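Local coordinates for protein cytochrome (Paracoccus pantotrophus, PDB 2XTS) that carries a covalently bound heme c and probably accepts and passes on electrons in the sulfane dehydrogenase SoxCD, which oxidises protein-bound sulfur, at residues D[21-26]-D[83-88]; D[40-45]-D[111-116]. All coordinates share one frame; numbering follows the deposited sequence.

Interaction 1 (D[21-26]-D[83-88]); sequences VLPDGQ and WPYLST. With HEC (heme c), chain U.
A type I beta turn, Leu22 to Gly25, packs against the start of helix 86-96 in the heme c domain of this N-terminal part of SoxD. Pro23 lies over one face of the Tyr85 ring. Pro23 CB stands 3.9 Å from the Tyr85 ring centroid, near the ring normal, which makes a CH-pi contact. Pro84 CB covers the opposite face. Ser87 points into the turn: Ser87 CB touches Leu22 O at 3.3 Å. Val21 CG1, anti to the backbone N, reaches the same Ser87 CB at 3.7 Å. Ser87 OG takes the crowded position between backbone N and carbonyl carbon (chi1 53°). There Ser87 OG meets water 1 at 2.7 Å, and this water donates to Val21 O. Water 2 donates to Pro23 O at 3.0 Å and accepts from Ser87 N, so it bridges the two backbones, while water 1 links Val21 O to the Ser87 hydroxyl. An Asx turn at Asp24 overlaps the end of the beta turn: Gln26 N donates to Asp24 OD1 (3.1 Å) from above the carboxylate plane. Gln26 NE2 meets the syn lone pair of Asp24 OD2 at 2.9 Å. Asp24 OD2 also forms a salt bridge with Lys235 of the sulfite dehydrogenase chain. Trp83 CZ2 reaches heme propionate carbon CGA at 3.4 Å, edge first.

Interaction 2 (D[40-45]-D[111-116]); sequences ALFADN and YAITAF. With HEC (heme c), chain U.
The helical segments 40-45 and 111-116 cross almost at right angles, at -97°, their axes 9.5 Å apart. Leu41 CD1 projects onto the low surface at Ala112, and Phe42 sits against Ile113 and Phe116. Phe42 CG is anti to the backbone N (chi1 -156°). Phe116 CE2 sits over one face of the Phe42 ring, 3.5 Å from Phe42 CG. The two rings are inclined at 44°. Ile113 CG2 lies at the edge of the Phe42 ring, 4.4 Å from Phe42 CD1. Next to it, Leu41 lies against two residues of the other helix: Leu41 CB is 3.9 Å from Ile113 CG1, and Leu41 CD1 rests on Ala112 CB. Ile113 CG2 also meets the heme methyl CMB at 3.5 Å. Asn45 ND2 turns back to Leu41 O (2.9 Å), on a lone pair that lies in the carbonyl plane. The same oxygen accepts from Asn45 N, so two donors grip it at the helix end. Asn45 O lies 3.4 Å from heme CAB, just before Cys46, which binds the heme covalently. This near-perpendicular packing of the N- and C-terminal helices of the heme domain, 35-45 and 107-120, is characteristic of the class I cytochrome c fold.

Interactions 1 and 2 lie about 18 Å apart, centre to centre, and their segments alternate along the chain. Helix 86-96 and helix 107-120 follow each other and join the two contacts directly: Leu86 CD1 of interaction 1 packs on Thr114 CG2 of interaction 2 at 3.6 Å. Both reach the same heme from different parts of its rim. Segment 83-88 meets a propionate, while the helices of interaction 2 border a methyl and the thioether side. The axial ligands follow two of these helices: His50 ends the short helix 47-50 that follows helix 35-45, and Met97 comes directly after helix 86-96. Interaction 1 also faces the sulfite dehydrogenase chain; interaction 2 has no contact with another chain of the assembly.

Interaction 1 (D[21-26]-D[83-88])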
loop_
_atom_site.group_PDB
_atom_site.type_symbol
_atom_site.label_atom_id
_atom_site.label_comp_id
_atom_site.label_asym_id
_atom_site.label_seq_id
_atom_site.Cartn_x
_atom_site.Cartn_y
_atom_site.Cartn_z
ATOM N N VAL D 21 16.366 -33.948 7.763
ATOM C CA VAL D 21 17.275 -35.028 7.421
ATOM C C VAL D 21 17.877 -34.661 6.080
ATOM O O VAL D 21 17.150 -34.383 5.138
ATOM C CB VAL D 21 16.580 -36.402 7.320
ATOM C CG1 VAL D 21 17.633 -37.467 6.980
ATOM C CG2 VAL D 21 15.817 -36.723 8.595
ATOM N N LEU D 22 19.207 -34.653 6.025
ATOM C CA LEU D 22 19.950 -34.301 4.821
ATOM C C LEU D 22 20.268 -35.585 4.046
ATOM O O LEU D 22 20.150 -36.668 4.578
ATOM C CB LEU D 22 21.209 -33.508 5.188
ATOM C CG LEU D 22 20.908 -32.104 5.772
ATOM C CD1 LEU D 22 20.509 -32.138 7.251
ATOM C CD2 LEU D 22 22.070 -31.173 5.593
ATOM N N PRO D 23 20.622 -35.474 2.755
ATOM C CA PRO D 23 20.748 -36.677 1.924
ATOM C C PRO D 23 21.769 -37.697 2.393
ATOM O O PRO D 23 21.610 -38.888 2.116
ATOM C CB PRO D 23 21.111 -36.109 0.553
ATOM C CG PRO D 23 20.419 -34.785 0.559
ATOM C CD PRO D 23 20.655 -34.251 1.934
ATOM N N ASP D 24 22.792 -37.231 3.114
ATOM C CA ASP D 24 23.838 -38.079 3.671
ATOM C C ASP D 24 23.481 -38.662 5.025
ATOM O O ASP D 24 24.313 -39.313 5.656
ATOM C CB ASP D 24 25.124 -37.255 3.773
ATOM C CG ASP D 24 25.034 -36.090 4.782
ATOM O OD1 ASP D 24 23.962 -35.831 5.377
ATOM O OD2 ASP D 24 26.086 -35.445 5.004
ATOM N N GLY D 25 22.244 -38.455 5.477
ATOM C CA GLY D 25 21.791 -39.031 6.735
ATOM C C GLY D 25 21.951 -38.147 7.952
ATOM O O GLY D 25 21.477 -38.538 9.009
ATOM N N GLN D 26 22.581 -36.972 7.852
ATOM C CA GLN D 26 22.586 -36.041 8.975
ATOM C C GLN D 26 21.136 -35.801 9.392
ATOM O O GLN D 26 20.274 -35.544 8.543
ATOM C CB GLN D 26 23.223 -34.703 8.598
ATOM C CG GLN D 26 24.720 -34.724 8.299
ATOM C CD GLN D 26 25.242 -33.341 7.964
ATOM O OE1 GLN D 26 25.233 -32.438 8.800
ATOM N NE2 GLN D 26 25.713 -33.177 6.734
ATOM N N TRP D 83 11.962 -38.820 -7.314
ATOM C CA TRP D 83 12.700 -38.198 -6.202
ATOM C C TRP D 83 14.145 -38.669 -6.168
ATOM O O TRP D 83 14.431 -39.837 -6.429
ATOM C CB TRP D 83 12.064 -38.490 -4.844
ATOM C CG TRP D 83 10.718 -37.851 -4.604
ATOM C CD1 TRP D 83 9.746 -37.514 -5.523
ATOM C CD2 TRP D 83 10.193 -37.504 -3.326
ATOM N NE1 TRP D 83 8.663 -36.988 -4.874
ATOM C CE2 TRP D 83 8.896 -37.001 -3.524
ATOM C CE3 TRP D 83 10.687 -37.608 -2.027
ATOM C CZ2 TRP D 83 8.115 -36.540 -2.477
ATOM C CZ3 TRP D 83 9.898 -37.177 -0.985
ATOM C CH2 TRP D 83 8.627 -36.653 -1.220
ATOM N N PRO D 84 15.064 -37.783 -5.793
ATOM C CA PRO D 84 16.465 -38.193 -5.777
ATOM C C PRO D 84 16.923 -38.933 -4.511
ATOM O O PRO D 84 17.811 -39.787 -4.610
ATOM C CB PRO D 84 17.213 -36.867 -5.953
ATOM C CG PRO D 84 16.284 -35.866 -5.333
ATOM C CD PRO D 84 14.897 -36.325 -5.646
ATOM N N TYR D 85 16.373 -38.572 -3.347
ATOM C CA TYR D 85 16.902 -39.026 -2.048
ATOM C C TYR D 85 15.820 -39.541 -1.113
ATOM O O TYR D 85 14.741 -38.950 -0.989
ATOM C CB TYR D 85 17.614 -37.857 -1.329
ATOM C CG TYR D 85 18.674 -37.193 -2.181
ATOM C CD1 TYR D 85 19.773 -37.923 -2.629
ATOM C CD2 TYR D 85 18.571 -35.865 -2.581
ATOM C CE1 TYR D 85 20.722 -37.349 -3.473
ATOM C CE2 TYR D 85 19.531 -35.285 -3.385
ATOM C CZ TYR D 85 20.586 -36.026 -3.834
ATOM O OH TYR D 85 21.528 -35.437 -4.648
ATOM N N LEU D 86 16.160 -40.587 -0.380
ATOM C CA LEU D 86 15.280 -41.145 0.633
ATOM C C LEU D 86 15.118 -40.223 1.814
ATOM O O LEU D 86 14.061 -40.227 2.438
ATOM C CB LEU D 86 15.793 -42.518 1.082
ATOM C CG LEU D 86 14.792 -43.333 1.886
ATOM C CD1 LEU D 86 13.584 -43.652 1.049
ATOM C CD2 LEU D 86 15.429 -44.586 2.430
ATOM N N SER D 87 16.149 -39.446 2.126
ATOM C CA SER D 87 16.069 -38.520 3.239
ATOM C C SER D 87 14.810 -37.673 3.186
ATOM O O SER D 87 14.155 -37.444 4.205
ATOM C CB SER D 87 17.285 -37.615 3.260
ATOM O OG SER D 87 17.467 -36.982 2.027
ATOM N N THR D 88 14.475 -37.191 1.996
ATOM C CA THR D 88 13.338 -36.298 1.816
ATOM C C THR D 88 12.038 -36.991 2.200
ATOM O O THR D 88 11.116 -36.366 2.718
ATOM C CB THR D 88 13.271 -35.831 0.371
ATOM O OG1 THR D 88 14.588 -35.488 -0.086
ATOM C CG2 THR D 88 12.309 -34.671 0.197
HETATM FE FE HEC U . 0.105 -37.182 2.138
HETATM C CHA HEC U . 1.706 -35.145 -0.060
HETATM C CHB HEC U . 2.872 -39.096 2.401
HETATM C CHC HEC U . -1.386 -38.949 4.586
HETATM C CHD HEC U . -2.815 -35.671 1.431
HETATM N NA HEC U . 1.917 -37.129 1.332
HETATM C C1A HEC U . 2.377 -36.246 0.377
HETATM C C2A HEC U . 3.719 -36.636 -0.050
HETATM C C3A HEC U . 4.049 -37.745 0.633
HETATM C C4A HEC U . 2.921 -38.053 1.508
HETATM C CMA HEC U . 5.367 -38.534 0.576
HETATM C CAA HEC U . 4.556 -35.883 -1.113
HETATM C CBA HEC U . 4.186 -36.320 -2.534
HETATM C CGA HEC U . 5.018 -35.686 -3.604
HETATM O O1A HEC U . 5.472 -34.566 -3.418
HETATM O O2A HEC U . 5.176 -36.382 -4.636
HETATM N NB HEC U . 0.663 -38.689 3.292
HETATM C C1B HEC U . 1.858 -39.344 3.283
HETATM C C2B HEC U . 1.886 -40.243 4.424
HETATM C C3B HEC U . 0.709 -40.207 5.016
HETATM C C4B HEC U . -0.079 -39.221 4.342
HETATM C CMB HEC U . 3.074 -41.218 4.650
HETATM C CAB HEC U . 0.272 -40.978 6.268
HETATM C CBB HEC U . 1.283 -40.742 7.418
HETATM N NC HEC U . -1.750 -37.298 2.881
HETATM C C1C HEC U . -2.202 -38.121 3.885
HETATM C C2C HEC U . -3.607 -37.916 4.080
HETATM C C3C HEC U . -3.994 -37.038 3.157
HETATM C C4C HEC U . -2.837 -36.637 2.393
HETATM C CMC HEC U . -4.485 -38.696 5.090
HETATM C CAC HEC U . -5.393 -36.522 2.841
HETATM C CBC HEC U . -6.316 -35.986 3.891
HETATM N ND HEC U . -0.445 -35.681 0.946
HETATM C C1D HEC U . -1.703 -35.130 0.855
HETATM C C2D HEC U . -1.713 -33.959 0.047
HETATM C C3D HEC U . -0.328 -33.799 -0.383
HETATM C C4D HEC U . 0.385 -34.896 0.162
HETATM C CMD HEC U . -2.844 -33.004 -0.300
HETATM C CAD HEC U . 0.204 -32.664 -1.241
HETATM C CBD HEC U . 0.657 -31.521 -0.330
HETATM C CGD HEC U . 1.195 -30.348 -1.079
HETATM O O1D HEC U . 1.442 -30.450 -2.299
HETATM O O2D HEC U . 1.516 -29.338 -0.411
HETATM O O HOH W 1 16.551 -34.443 2.501
HETATM O O HOH W 2 18.979 -40.076 1.475
#

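Interaction 2 (D[40-45]-D[111-116])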
loop_
_atom_site.group_PDB
_atom_site.type_symbol
_atom_site.label_atom_id
_atom_site.label_comp_id
_atom_site.label_asym_id
_atom_site.label_seq_id
_atom_site.Cartn_x
_atom_site.Cartn_y
_atom_site.Cartn_z
ATOM N N ALA D 40 0.573 -51.387 7.781
ATOM C CA ALA D 40 -0.459 -51.200 8.796
ATOM C C ALA D 40 -0.627 -49.734 9.177
ATOM O O ALA D 40 -1.744 -49.228 9.258
ATOM C CB ALA D 40 -0.167 -52.070 10.037
ATOM N N LEU D 41 0.485 -49.043 9.398
ATOM C CA LEU D 41 0.425 -47.606 9.671
ATOM C C LEU D 41 -0.165 -46.822 8.501
ATOM O O LEU D 41 -0.942 -45.890 8.700
ATOM C CB LEU D 41 1.814 -47.066 9.976
ATOM C CG LEU D 41 2.400 -47.443 11.347
ATOM C CD1 LEU D 41 3.902 -47.214 11.379
ATOM C CD2 LEU D 41 1.700 -46.657 12.470
ATOM N N PHE D 42 0.171 -47.238 7.284
ATOM C CA PHE D 42 -0.294 -46.559 6.086
ATOM C C PHE D 42 -1.811 -46.743 5.970
ATOM O O PHE D 42 -2.570 -45.806 5.685
ATOM C CB PHE D 42 0.422 -47.086 4.833
ATOM C CG PHE D 42 0.440 -46.117 3.699
ATOM C CD1 PHE D 42 1.427 -45.148 3.668
ATOM C CD2 PHE D 42 -0.507 -46.149 2.682
ATOM C CE1 PHE D 42 1.488 -44.230 2.642
ATOM C CE2 PHE D 42 -0.449 -45.227 1.638
ATOM C CZ PHE D 42 0.537 -44.280 1.626
ATOM N N ALA D 43 -2.270 -47.973 6.211
ATOM C CA ALA D 43 -3.700 -48.253 6.219
ATOM C C ALA D 43 -4.458 -47.345 7.188
ATOM O O ALA D 43 -5.542 -46.832 6.869
ATOM C CB ALA D 43 -3.943 -49.733 6.570
ATOM N N ASP D 44 -3.907 -47.129 8.382
ATOM C CA ASP D 44 -4.599 -46.379 9.411
ATOM C C ASP D 44 -4.534 -44.870 9.208
ATOM O O ASP D 44 -5.433 -44.152 9.616
ATOM C CB ASP D 44 -4.029 -46.705 10.806
ATOM C CG ASP D 44 -4.369 -48.106 11.286
ATOM O OD1 ASP D 44 -5.345 -48.712 10.813
ATOM O OD2 ASP D 44 -3.624 -48.597 12.158
ATOM N N ASN D 45 -3.447 -44.383 8.601
ATOM C CA ASN D 45 -3.142 -42.952 8.597
ATOM C C ASN D 45 -2.990 -42.265 7.254
ATOM O O ASN D 45 -2.958 -41.043 7.215
ATOM C CB ASN D 45 -1.847 -42.711 9.359
ATOM C CG ASN D 45 -1.937 -43.163 10.769
ATOM O OD1 ASN D 45 -2.575 -42.516 11.593
ATOM N ND2 ASN D 45 -1.291 -44.267 11.078
ATOM N N TYR D 111 10.175 -44.563 9.993
ATOM C CA TYR D 111 10.997 -45.582 9.324
ATOM C C TYR D 111 10.154 -46.667 8.682
ATOM O O TYR D 111 10.414 -47.088 7.560
ATOM C CB TYR D 111 12.010 -46.235 10.271
ATOM C CG TYR D 111 13.245 -45.407 10.565
ATOM C CD1 TYR D 111 14.130 -45.038 9.552
ATOM C CD2 TYR D 111 13.517 -44.975 11.854
ATOM C CE1 TYR D 111 15.271 -44.292 9.843
ATOM C CE2 TYR D 111 14.633 -44.220 12.148
ATOM C CZ TYR D 111 15.503 -43.879 11.142
ATOM O OH TYR D 111 16.610 -43.122 11.444
ATOM N N ALA D 112 9.156 -47.153 9.419
ATOM C CA ALA D 112 8.262 -48.197 8.889
ATOM C C ALA D 112 7.513 -47.727 7.642
ATOM O O ALA D 112 7.445 -48.439 6.638
ATOM C CB ALA D 112 7.284 -48.658 9.946
ATOM N N ILE D 113 6.941 -46.530 7.707
ATOM C CA ILE D 113 6.208 -46.004 6.564
ATOM C C ILE D 113 7.144 -45.829 5.371
ATOM O O ILE D 113 6.786 -46.113 4.237
ATOM C CB ILE D 113 5.494 -44.669 6.914
ATOM C CG1 ILE D 113 4.271 -44.977 7.793
ATOM C CG2 ILE D 113 5.109 -43.886 5.650
ATOM C CD1 ILE D 113 3.705 -43.764 8.447
ATOM N N THR D 114 8.352 -45.334 5.622
ATOM C CA THR D 114 9.323 -45.153 4.553
ATOM C C THR D 114 9.682 -46.507 3.931
ATOM O O THR D 114 9.753 -46.624 2.721
ATOM C CB THR D 114 10.569 -44.379 5.045
ATOM O OG1 THR D 114 10.170 -43.100 5.545
ATOM C CG2 THR D 114 11.546 -44.132 3.933
ATOM N N ALA D 115 9.856 -47.540 4.752
ATOM C CA ALA D 115 10.076 -48.889 4.231
ATOM C C ALA D 115 8.921 -49.343 3.339
ATOM O O ALA D 115 9.126 -49.902 2.270
ATOM C CB ALA D 115 10.274 -49.879 5.382
ATOM N N PHE D 116 7.693 -49.094 3.788
ATOM C CA PHE D 116 6.512 -49.457 2.989
ATOM C C PHE D 116 6.452 -48.685 1.656
ATOM O O PHE D 116 6.047 -49.232 0.636
ATOM C CB PHE D 116 5.223 -49.199 3.791
ATOM C CG PHE D 116 3.977 -49.443 3.007
ATOM C CD1 PHE D 116 3.610 -50.734 2.673
ATOM C CD2 PHE D 116 3.193 -48.375 2.574
ATOM C CE1 PHE D 116 2.488 -50.982 1.925
ATOM C CE2 PHE D 116 2.052 -48.629 1.805
ATOM C CZ PHE D 116 1.707 -49.939 1.493
HETATM FE FE HEC U . 0.105 -37.182 2.138
HETATM C CHA HEC U . 1.706 -35.145 -0.060
HETATM C CHB HEC U . 2.872 -39.096 2.401
HETATM C CHC HEC U . -1.386 -38.949 4.586
HETATM C CHD HEC U . -2.815 -35.671 1.431
HETATM N NA HEC U . 1.917 -37.129 1.332
HETATM C C1A HEC U . 2.377 -36.246 0.377
HETATM C C2A HEC U . 3.719 -36.636 -0.050
HETATM C C3A HEC U . 4.049 -37.745 0.633
HETATM C C4A HEC U . 2.921 -38.053 1.508
HETATM C CMA HEC U . 5.367 -38.534 0.576
HETATM C CAA HEC U . 4.556 -35.883 -1.113
HETATM C CBA HEC U . 4.186 -36.320 -2.534
HETATM C CGA HEC U . 5.018 -35.686 -3.604
HETATM O O1A HEC U . 5.472 -34.566 -3.418
HETATM O O2A HEC U . 5.176 -36.382 -4.636
HETATM N NB HEC U . 0.663 -38.689 3.292
HETATM C C1B HEC U . 1.858 -39.344 3.283
HETATM C C2B HEC U . 1.886 -40.243 4.424
HETATM C C3B HEC U . 0.709 -40.207 5.016
HETATM C C4B HEC U . -0.079 -39.221 4.342
HETATM C CMB HEC U . 3.074 -41.218 4.650
HETATM C CAB HEC U . 0.272 -40.978 6.268
HETATM C CBB HEC U . 1.283 -40.742 7.418
HETATM N NC HEC U . -1.750 -37.298 2.881
HETATM C C1C HEC U . -2.202 -38.121 3.885
HETATM C C2C HEC U . -3.607 -37.916 4.080
HETATM C C3C HEC U . -3.994 -37.038 3.157
HETATM C C4C HEC U . -2.837 -36.637 2.393
HETATM C CMC HEC U . -4.485 -38.696 5.090
HETATM C CAC HEC U . -5.393 -36.522 2.841
HETATM C CBC HEC U . -6.316 -35.986 3.891
HETATM N ND HEC U . -0.445 -35.681 0.946
HETATM C C1D HEC U . -1.703 -35.130 0.855
HETATM C C2D HEC U . -1.713 -33.959 0.047
HETATM C C3D HEC U . -0.328 -33.799 -0.383
HETATM C C4D HEC U . 0.385 -34.896 0.162
HETATM C CMD HEC U . -2.844 -33.004 -0.300
HETATM C CAD HEC U . 0.204 -32.664 -1.241
HETATM C CBD HEC U . 0.657 -31.521 -0.330
HETATM C CGD HEC U . 1.195 -30.348 -1.079
HETATM O O1D HEC U . 1.442 -30.450 -2.299
HETATM O O2D HEC U . 1.516 -29.338 -0.411
#